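Local atomic coordinates of polyphosphate kinase (PDB entry 2O8R), a protein that probably catalyses the reversible transfer of the terminal phosphate of ATP onto a growing chain of inorganic polyphosphate, with magnesium as cofactor. Residues R472-T477 with L595-I600; K152-I157 with D239-A244; L97-F102 with V301-L306. The protein carries 3 engineered substitutions. All coordinates share one frame; numbering follows the deposited sequence.

Contact 1: R472-T477 with L595-I600. With SO4 (sulfate ion), chain F; SO4 (sulfate ion), chain G.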
# COMPACT_ATOMS: atom_id res chain seq x y z
N ARG A 472 11.35 -11.41 -1.66
CA ARG A 472 12.39 -12.40 -1.43
C ARG A 472 11.98 -13.28 -0.25
O ARG A 472 11.50 -12.78 0.78
CB ARG A 472 13.72 -11.73 -1.11
CG ARG A 472 14.89 -12.66 -0.92
CD ARG A 472 15.58 -12.98 -2.22
NE ARG A 472 17.01 -12.72 -2.10
CZ ARG A 472 17.94 -13.65 -1.92
NH1 ARG A 472 17.60 -14.92 -1.85
NH2 ARG A 472 19.21 -13.31 -1.81
N ILE A 473 12.18 -14.58 -0.40
CA ILE A 473 11.88 -15.50 0.66
C ILE A 473 13.08 -15.63 1.59
O ILE A 473 14.21 -15.82 1.15
CB ILE A 473 11.45 -16.84 0.07
CG1 ILE A 473 10.29 -16.60 -0.89
CG2 ILE A 473 11.04 -17.81 1.19
CD1 ILE A 473 9.95 -17.78 -1.78
N TYR A 474 12.81 -15.50 2.89
CA TYR A 474 13.84 -15.61 3.93
C TYR A 474 13.88 -16.99 4.55
O TYR A 474 12.86 -17.51 4.96
CB TYR A 474 13.59 -14.59 5.06
CG TYR A 474 14.16 -13.22 4.80
CD1 TYR A 474 13.97 -12.60 3.56
CD2 TYR A 474 14.87 -12.54 5.77
CE1 TYR A 474 14.48 -11.37 3.31
CE2 TYR A 474 15.40 -11.28 5.52
CZ TYR A 474 15.20 -10.70 4.28
OH TYR A 474 15.69 -9.46 3.98
N SER A 475 15.06 -17.59 4.62
CA SER A 475 15.25 -18.76 5.44
C SER A 475 15.54 -18.28 6.87
O SER A 475 16.42 -17.43 7.09
CB SER A 475 16.38 -19.63 4.87
OG SER A 475 16.83 -20.62 5.78
N ASP A 476 14.78 -18.79 7.84
CA ASP A 476 14.96 -18.41 9.25
C ASP A 476 14.62 -19.58 10.17
O ASP A 476 13.98 -20.56 9.75
CB ASP A 476 14.06 -17.23 9.61
CG ASP A 476 14.67 -15.91 9.28
OD1 ASP A 476 15.84 -15.67 9.65
OD2 ASP A 476 13.98 -15.09 8.66
N THR A 477 15.00 -19.45 11.44
CA THR A 477 14.76 -20.52 12.40
C THR A 477 14.08 -20.03 13.69
O THR A 477 14.47 -19.02 14.29
CB THR A 477 16.07 -21.24 12.71
OG1 THR A 477 16.62 -21.74 11.48
CG2 THR A 477 15.84 -22.40 13.64
N LEU A 595 17.00 -16.25 1.11
CA LEU A 595 18.02 -15.47 1.78
C LEU A 595 18.41 -16.22 3.06
O LEU A 595 17.57 -16.45 3.95
CB LEU A 595 17.55 -14.05 2.04
CG LEU A 595 18.53 -13.02 2.59
CD1 LEU A 595 18.46 -11.68 1.87
CD2 LEU A 595 18.24 -12.82 4.04
N GLU A 596 19.67 -16.62 3.12
CA GLU A 596 20.21 -17.40 4.23
C GLU A 596 20.38 -16.52 5.45
O GLU A 596 21.42 -15.91 5.67
CB GLU A 596 21.54 -18.03 3.82
CG GLU A 596 21.40 -19.16 2.82
CD GLU A 596 20.77 -20.41 3.41
OE1 GLU A 596 20.93 -20.66 4.62
OE2 GLU A 596 20.11 -21.14 2.67
N HIS A 597 19.34 -16.48 6.27
CA HIS A 597 19.25 -15.41 7.23
C HIS A 597 19.44 -15.91 8.63
O HIS A 597 19.59 -15.12 9.55
CB HIS A 597 17.91 -14.69 7.06
CG HIS A 597 17.80 -13.45 7.88
ND1 HIS A 597 17.17 -13.42 9.11
CD2 HIS A 597 18.24 -12.19 7.65
CE1 HIS A 597 17.22 -12.20 9.59
NE2 HIS A 597 17.87 -11.43 8.73
N SER A 598 19.40 -17.23 8.81
CA SER A 598 19.60 -17.83 10.13
C SER A 598 20.92 -17.37 10.75
O SER A 598 21.92 -17.16 10.04
CB SER A 598 19.61 -19.36 10.04
OG SER A 598 18.31 -19.86 9.77
N ARG A 599 20.90 -17.21 12.06
CA ARG A 599 22.12 -17.02 12.83
C ARG A 599 22.19 -18.11 13.88
O ARG A 599 21.36 -18.17 14.80
CB ARG A 599 22.14 -15.64 13.47
CG ARG A 599 21.92 -14.51 12.48
CD ARG A 599 21.18 -13.38 13.13
NE ARG A 599 21.24 -12.19 12.30
CZ ARG A 599 20.17 -11.51 11.89
NH1 ARG A 599 18.96 -11.88 12.25
NH2 ARG A 599 20.34 -10.44 11.11
N ILE A 600 23.16 -19.01 13.73
CA ILE A 600 23.23 -20.22 14.55
C ILE A 600 24.67 -20.51 14.99
O ILE A 600 25.60 -20.37 14.19
CB ILE A 600 22.68 -21.44 13.78
CG1 ILE A 600 21.17 -21.32 13.59
CG2 ILE A 600 23.05 -22.74 14.49
CD1 ILE A 600 20.52 -22.45 12.77
S SO4 F . 17.50 -8.30 10.33
O1 SO4 F . 17.11 -8.91 9.06
O2 SO4 F . 18.65 -7.41 10.10
O3 SO4 F . 16.38 -7.53 10.87
O4 SO4 F . 17.80 -9.35 11.31
S SO4 G . 11.43 -7.50 -1.08
O1 SO4 G . 9.98 -7.49 -0.89
O2 SO4 G . 11.79 -6.43 -1.99
O3 SO4 G . 12.09 -7.30 0.21
O4 SO4 G . 11.86 -8.78 -1.63
O HOH W 1 18.28 -22.75 4.52
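Ser475 is bonded through both N and O to the segment around Leu595, at the packed centre. Ser475 N donates to Leu595 O (2.8 Å), and Ser475 O receives the N-H of His597 along a more bent path; before them, Leu595 N reaches Ile473 O at 2.8 Å, nearly straight at 168°. On the buried side, a water links Ser475 OG to a carboxylate oxygen of Glu596, whose other oxygen is held by Lys542 and Gln649. Thr477 OG1 and Ser598 OG share a hydrogen bond of 3.1 Å.

The main-chain bonds make a short parallel strand pairing between the two phospholipase D-like C-terminal domains: residues 595-596 add to the sheet of strand 474-481, whereas Ile600 begins a strand of the other domain's sheet.

The opposite face, carrying Tyr474 and Leu595, is less enclosed. Leu595 CD2 sits over the tyrosine ring, 3.7 Å from its centroid, as a CH-pi contact. His597, with CG anti to its backbone N (chi1 -172°), brings its ring obliquely to Tyr474. In the imidazole plane, ND1 donates to the syn lone pair of Asp476 OD1 (2.7 Å), with the carboxylate turned 89° to the ring; Thr463 OG1 shares that OD1, helping to fix it. NE2 donates to O1 of a sulfate ion (chain F), probably from the crystallisation liquor. Arg599 holds its O4 through NH1 and NH2. Tyr474 and His597 are predicted ATP ligands.

Contact 2: K152-I157 with D239-A244; sequences KVRTFI and DLLLDA
Phe156 and Leu240 meet where two loops of the polyphosphate kinase middle domain come together, one leading from strand 146-147 to strand 163-169, the other following strand 225-235. Neither segment has regular secondary structure, and their touching parts run nearly antiparallel, 165° apart, with the closest CA atoms, those of Phe156 and Leu241, still 8.0 Å from each other. A single aromatic side chain therefore spans most of the gap. Phe156 CG is anti to the backbone N (chi1 -166°), and the ring beyond it reaches the opposite loop, where its edge meets the main chain.

CE1 of Phe156 lies 3.3 Å from Leu240 O, with the carbonyl oxygen near the plane of the ring, and CZ is 3.8 Å from Leu240 N. On the other side of the ring tip, CE2 approaches Asp239 CG at 4.1 Å; the carboxylate is turned 85° to the ring, and its OD1 is bonded to Ser159 OG, within the first loop.

No hydrogen bond joins the two segments, so they meet by van der Waals contact alone. Both loops belong to connections of the middle domain's mixed sheet and lie at the surface of the chain, where the second subunit packs against them. Pro141 of that subunit packs on Phe156 and its His136 on Leu241, while its Arg132 forms a salt bridge with Asp243. Beyond the phenylalanine the contact thins out: Arg154 CD only grazes Leu241 CD2, at 4.4 Å.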
# COMPACT_ATOMS: atom_id res chain seq x y z
N LYS A 152 19.04 30.31 -15.68
CA LYS A 152 17.77 31.03 -15.74
C LYS A 152 16.65 30.35 -14.95
O LYS A 152 15.98 31.00 -14.14
CB LYS A 152 17.37 31.26 -17.20
CG LYS A 152 18.49 31.80 -18.09
CD LYS A 152 17.93 32.24 -19.44
CE LYS A 152 19.03 32.57 -20.44
NZ LYS A 152 18.45 32.96 -21.77
N VAL A 153 16.44 29.06 -15.19
CA VAL A 153 15.42 28.29 -14.47
C VAL A 153 16.07 27.10 -13.80
O VAL A 153 16.86 26.39 -14.41
CB VAL A 153 14.21 27.87 -15.40
CG1 VAL A 153 14.62 27.78 -16.84
CG2 VAL A 153 13.54 26.56 -14.94
N ARG A 154 15.77 26.91 -12.51
CA ARG A 154 16.28 25.79 -11.71
C ARG A 154 15.35 24.59 -11.85
O ARG A 154 14.12 24.74 -11.85
CB ARG A 154 16.34 26.21 -10.25
CG ARG A 154 17.43 25.55 -9.44
CD ARG A 154 17.60 26.20 -8.06
NE ARG A 154 17.61 27.66 -8.11
CZ ARG A 154 18.08 28.44 -7.14
NH1 ARG A 154 18.60 27.90 -6.04
NH2 ARG A 154 18.04 29.76 -7.27
N THR A 155 15.93 23.39 -11.97
CA THR A 155 15.14 22.16 -12.00
C THR A 155 15.76 21.10 -11.10
O THR A 155 16.96 21.11 -10.86
CB THR A 155 14.98 21.56 -13.42
OG1 THR A 155 16.24 21.59 -14.11
CG2 THR A 155 13.93 22.32 -14.23
N PHE A 156 14.92 20.19 -10.62
CA PHE A 156 15.35 19.10 -9.76
C PHE A 156 15.30 17.79 -10.55
O PHE A 156 14.49 17.64 -11.46
CB PHE A 156 14.40 18.99 -8.57
CG PHE A 156 14.92 18.14 -7.45
CD1 PHE A 156 15.82 18.65 -6.53
CD2 PHE A 156 14.49 16.82 -7.31
CE1 PHE A 156 16.31 17.87 -5.50
CE2 PHE A 156 14.97 16.03 -6.27
CZ PHE A 156 15.87 16.56 -5.36
N ILE A 157 16.19 16.87 -10.21
CA ILE A 157 16.15 15.52 -10.77
C ILE A 157 16.06 14.54 -9.60
O ILE A 157 17.03 14.35 -8.87
CB ILE A 157 17.40 15.22 -11.64
CG1 ILE A 157 17.44 16.16 -12.84
CG2 ILE A 157 17.42 13.78 -12.12
CD1 ILE A 157 18.66 15.97 -13.72
N ASP A 239 16.00 13.23 -0.99
CA ASP A 239 15.46 14.13 -2.01
C ASP A 239 15.08 15.48 -1.44
O ASP A 239 13.96 15.66 -0.95
CB ASP A 239 14.23 13.51 -2.69
CG ASP A 239 14.58 12.68 -3.91
OD1 ASP A 239 15.79 12.46 -4.17
OD2 ASP A 239 13.63 12.24 -4.61
N LEU A 240 16.00 16.44 -1.53
CA LEU A 240 15.79 17.79 -1.00
C LEU A 240 16.60 18.82 -1.79
O LEU A 240 17.57 18.46 -2.46
CB LEU A 240 16.16 17.82 0.49
CG LEU A 240 17.64 17.65 0.88
CD1 LEU A 240 18.22 18.98 1.35
CD2 LEU A 240 17.82 16.60 1.96
N LEU A 241 16.22 20.09 -1.70
CA LEU A 241 17.05 21.18 -2.23
C LEU A 241 17.69 21.95 -1.07
O LEU A 241 17.07 22.15 -0.03
CB LEU A 241 16.24 22.14 -3.13
CG LEU A 241 16.94 23.39 -3.68
CD1 LEU A 241 18.16 23.03 -4.56
CD2 LEU A 241 16.00 24.32 -4.44
N LEU A 242 18.94 22.38 -1.26
CA LEU A 242 19.62 23.22 -0.27
C LEU A 242 19.14 24.67 -0.27
O LEU A 242 18.72 25.21 -1.31
CB LEU A 242 21.14 23.13 -0.45
CG LEU A 242 21.96 22.16 0.42
CD1 LEU A 242 21.11 21.31 1.38
CD2 LEU A 242 22.85 21.29 -0.47
N ASP A 243 19.19 25.30 0.90
CA ASP A 243 18.73 26.67 1.10
C ASP A 243 19.92 27.62 1.10
O ASP A 243 20.88 27.43 1.86
CB ASP A 243 17.98 26.76 2.43
CG ASP A 243 16.96 27.88 2.47
OD1 ASP A 243 17.15 28.91 1.78
OD2 ASP A 243 15.96 27.74 3.21
N ALA A 244 19.86 28.65 0.26
CA ALA A 244 20.93 29.65 0.18
C ALA A 244 20.43 31.03 0.62
O ALA A 244 20.25 31.29 1.81
CB ALA A 244 21.51 29.71 -1.24

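Contact 3: L97-F102 with V301-L306; sequences LYYRIF and VNLQDL
Tyr98 of helix 83-112 runs obliquely against Leu303, the residue that opens a 3-10 turn in the segment 301-306. Its CG is anti to the backbone N (chi1 -166°), and the ring reaches out from the helix until CE2 lies 3.5 Å from Leu303 CD1. The hydroxyl goes farther: Tyr98 OH passes 3.4 Å from Leu303 CB and touches Leu306 CD1. Phe102, four residues on, leaves the same side of the helix. It crosses Leu306 obliquely, and its CE1 meets Leu306 CD1 at 3.9 Å.

Leu303 and Leu306 are likewise one turn apart, on the 3-10 segment, where Leu306 N is bonded to Leu303 O. Each points its CB at the helix, and the pair is thereby matched to Tyr98 and Phe102. Tyr99 approaches from a different direction and brings only the end of its side chain to Leu303: Tyr99 OH is 4.1 Å from Leu303 CD1. Leu306 also packs on Ile39 and Leu42 of helix 35-63, and Phe45 of that helix meets the Tyr98 ring. The contact thus joins the helical N-terminal domain to the middle domain.

Across it, aromatic side chains and leucines meet obliquely, without a single hydrogen bond. The tyrosine hydroxyls have their polar partners outside the two segments: that of Tyr98 makes weak hydrogen bonds to Leu42 O and Ser46 OG on helix 35-63, and that of Tyr99 is hydrogen-bonded to Tyr300 O, just before the second segment. Shape and apolar burial, rather than directional bonds between the segments, therefore carry the match of helix and turn.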
# COMPACT_ATOMS: atom_id res chain seq x y z
N LEU A 97 30.38 -6.53 -16.23
CA LEU A 97 29.88 -7.89 -16.10
C LEU A 97 28.35 -7.95 -16.24
O LEU A 97 27.83 -8.76 -17.02
CB LEU A 97 30.32 -8.48 -14.76
CG LEU A 97 29.84 -9.88 -14.41
CD1 LEU A 97 30.23 -10.90 -15.49
CD2 LEU A 97 30.41 -10.26 -13.08
N TYR A 98 27.65 -7.10 -15.49
CA TYR A 98 26.19 -7.02 -15.51
C TYR A 98 25.63 -6.93 -16.93
O TYR A 98 24.74 -7.69 -17.31
CB TYR A 98 25.74 -5.81 -14.69
CG TYR A 98 24.27 -5.74 -14.32
CD1 TYR A 98 23.85 -6.04 -13.03
CD2 TYR A 98 23.31 -5.33 -15.24
CE1 TYR A 98 22.51 -5.96 -12.67
CE2 TYR A 98 21.96 -5.25 -14.90
CZ TYR A 98 21.57 -5.56 -13.62
OH TYR A 98 20.24 -5.47 -13.28
N TYR A 99 26.16 -6.00 -17.72
CA TYR A 99 25.67 -5.81 -19.07
C TYR A 99 26.00 -6.96 -20.02
O TYR A 99 25.21 -7.29 -20.91
CB TYR A 99 26.11 -4.46 -19.62
CG TYR A 99 25.26 -3.32 -19.10
CD1 TYR A 99 24.08 -2.95 -19.75
CD2 TYR A 99 25.62 -2.61 -17.96
CE1 TYR A 99 23.29 -1.90 -19.28
CE2 TYR A 99 24.84 -1.57 -17.49
CZ TYR A 99 23.68 -1.22 -18.14
OH TYR A 99 22.93 -0.18 -17.67
N ARG A 100 27.16 -7.58 -19.82
CA ARG A 100 27.51 -8.81 -20.52
C ARG A 100 26.46 -9.89 -20.24
O ARG A 100 25.95 -10.50 -21.17
CB ARG A 100 28.91 -9.29 -20.14
CG ARG A 100 29.98 -8.87 -21.13
CD ARG A 100 31.33 -9.49 -20.79
NE ARG A 100 32.01 -8.75 -19.73
CZ ARG A 100 32.41 -9.28 -18.57
NH1 ARG A 100 32.21 -10.56 -18.31
NH2 ARG A 100 33.01 -8.51 -17.68
N ILE A 101 26.13 -10.10 -18.97
CA ILE A 101 25.09 -11.07 -18.63
C ILE A 101 23.77 -10.70 -19.28
O ILE A 101 23.10 -11.54 -19.87
CB ILE A 101 24.93 -11.21 -17.10
CG1 ILE A 101 26.24 -11.71 -16.50
CG2 ILE A 101 23.86 -12.22 -16.76
CD1 ILE A 101 26.33 -11.56 -15.03
N PHE A 102 23.42 -9.41 -19.21
CA PHE A 102 22.12 -8.95 -19.70
C PHE A 102 21.97 -9.08 -21.21
O PHE A 102 20.98 -9.64 -21.70
CB PHE A 102 21.88 -7.50 -19.27
CG PHE A 102 20.53 -6.97 -19.67
CD1 PHE A 102 19.37 -7.48 -19.09
CD2 PHE A 102 20.42 -5.96 -20.61
CE1 PHE A 102 18.13 -7.00 -19.46
CE2 PHE A 102 19.18 -5.48 -20.97
CZ PHE A 102 18.03 -6.00 -20.40
N VAL A 301 19.21 2.16 -17.52
CA VAL A 301 19.52 2.34 -16.11
C VAL A 301 18.34 2.00 -15.20
O VAL A 301 17.22 1.77 -15.66
CB VAL A 301 20.01 3.78 -15.80
CG1 VAL A 301 21.24 4.13 -16.63
CG2 VAL A 301 18.91 4.80 -16.01
N ASN A 302 18.62 1.96 -13.90
CA ASN A 302 17.62 1.61 -12.89
C ASN A 302 17.06 0.22 -13.12
O ASN A 302 15.85 0.00 -13.04
CB ASN A 302 16.50 2.63 -12.86
CG ASN A 302 16.02 2.91 -11.47
OD1 ASN A 302 16.64 3.69 -10.74
ND2 ASN A 302 14.91 2.30 -11.09
N LEU A 303 17.96 -0.72 -13.39
CA LEU A 303 17.54 -2.04 -13.82
C LEU A 303 17.03 -2.94 -12.70
O LEU A 303 16.81 -4.12 -12.91
CB LEU A 303 18.66 -2.72 -14.59
CG LEU A 303 18.81 -2.19 -16.00
CD1 LEU A 303 20.04 -2.82 -16.63
CD2 LEU A 303 17.58 -2.51 -16.82
N GLN A 304 16.80 -2.38 -11.51
CA GLN A 304 16.18 -3.13 -10.44
C GLN A 304 14.72 -3.35 -10.81
O GLN A 304 14.05 -4.21 -10.23
CB GLN A 304 16.29 -2.42 -9.10
CG GLN A 304 15.99 -0.92 -9.13
CD GLN A 304 17.27 -0.12 -9.26
OE1 GLN A 304 17.99 -0.25 -10.24
NE2 GLN A 304 17.57 0.68 -8.25
N ASP A 305 14.25 -2.57 -11.79
CA ASP A 305 12.92 -2.73 -12.37
C ASP A 305 12.78 -4.02 -13.15
O ASP A 305 11.68 -4.35 -13.59
CB ASP A 305 12.56 -1.57 -13.30
CG ASP A 305 12.49 -0.23 -12.59
OD1 ASP A 305 12.43 -0.21 -11.34
OD2 ASP A 305 12.49 0.80 -13.29
N LEU A 306 13.89 -4.75 -13.35
CA LEU A 306 13.81 -6.06 -14.00
C LEU A 306 12.90 -7.01 -13.22
O LEU A 306 12.30 -7.92 -13.79
CB LEU A 306 15.19 -6.67 -14.24
CG LEU A 306 16.03 -6.07 -15.39
CD1 LEU A 306 17.25 -6.91 -15.65
CD2 LEU A 306 15.24 -5.92 -16.68

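In the fold
None of the three contacts touches another. Contact 2 is nested within the loop closed by contact 3, their centres about 30 Å apart and nearest atoms about 10 Å, whereas contact 1 follows both in sequence, about 26 Å from contact 3 and 42 Å from contact 2, centre to centre. In contact 1 the side chain of His597 is about 6 Å from that of His439, the likely phosphohistidine. In contact 3 the Tyr98 side chain is about 10 Å from that of Asn48, a predicted ATP ligand, and about 3 Å from a sulfate, probably from the crystallisation liquor, though such ions often mark pockets. Contact 2 lies at the subunit interface, the Leu240 side chain about 9 Å from that of Arg409, a predicted magnesium-site residue.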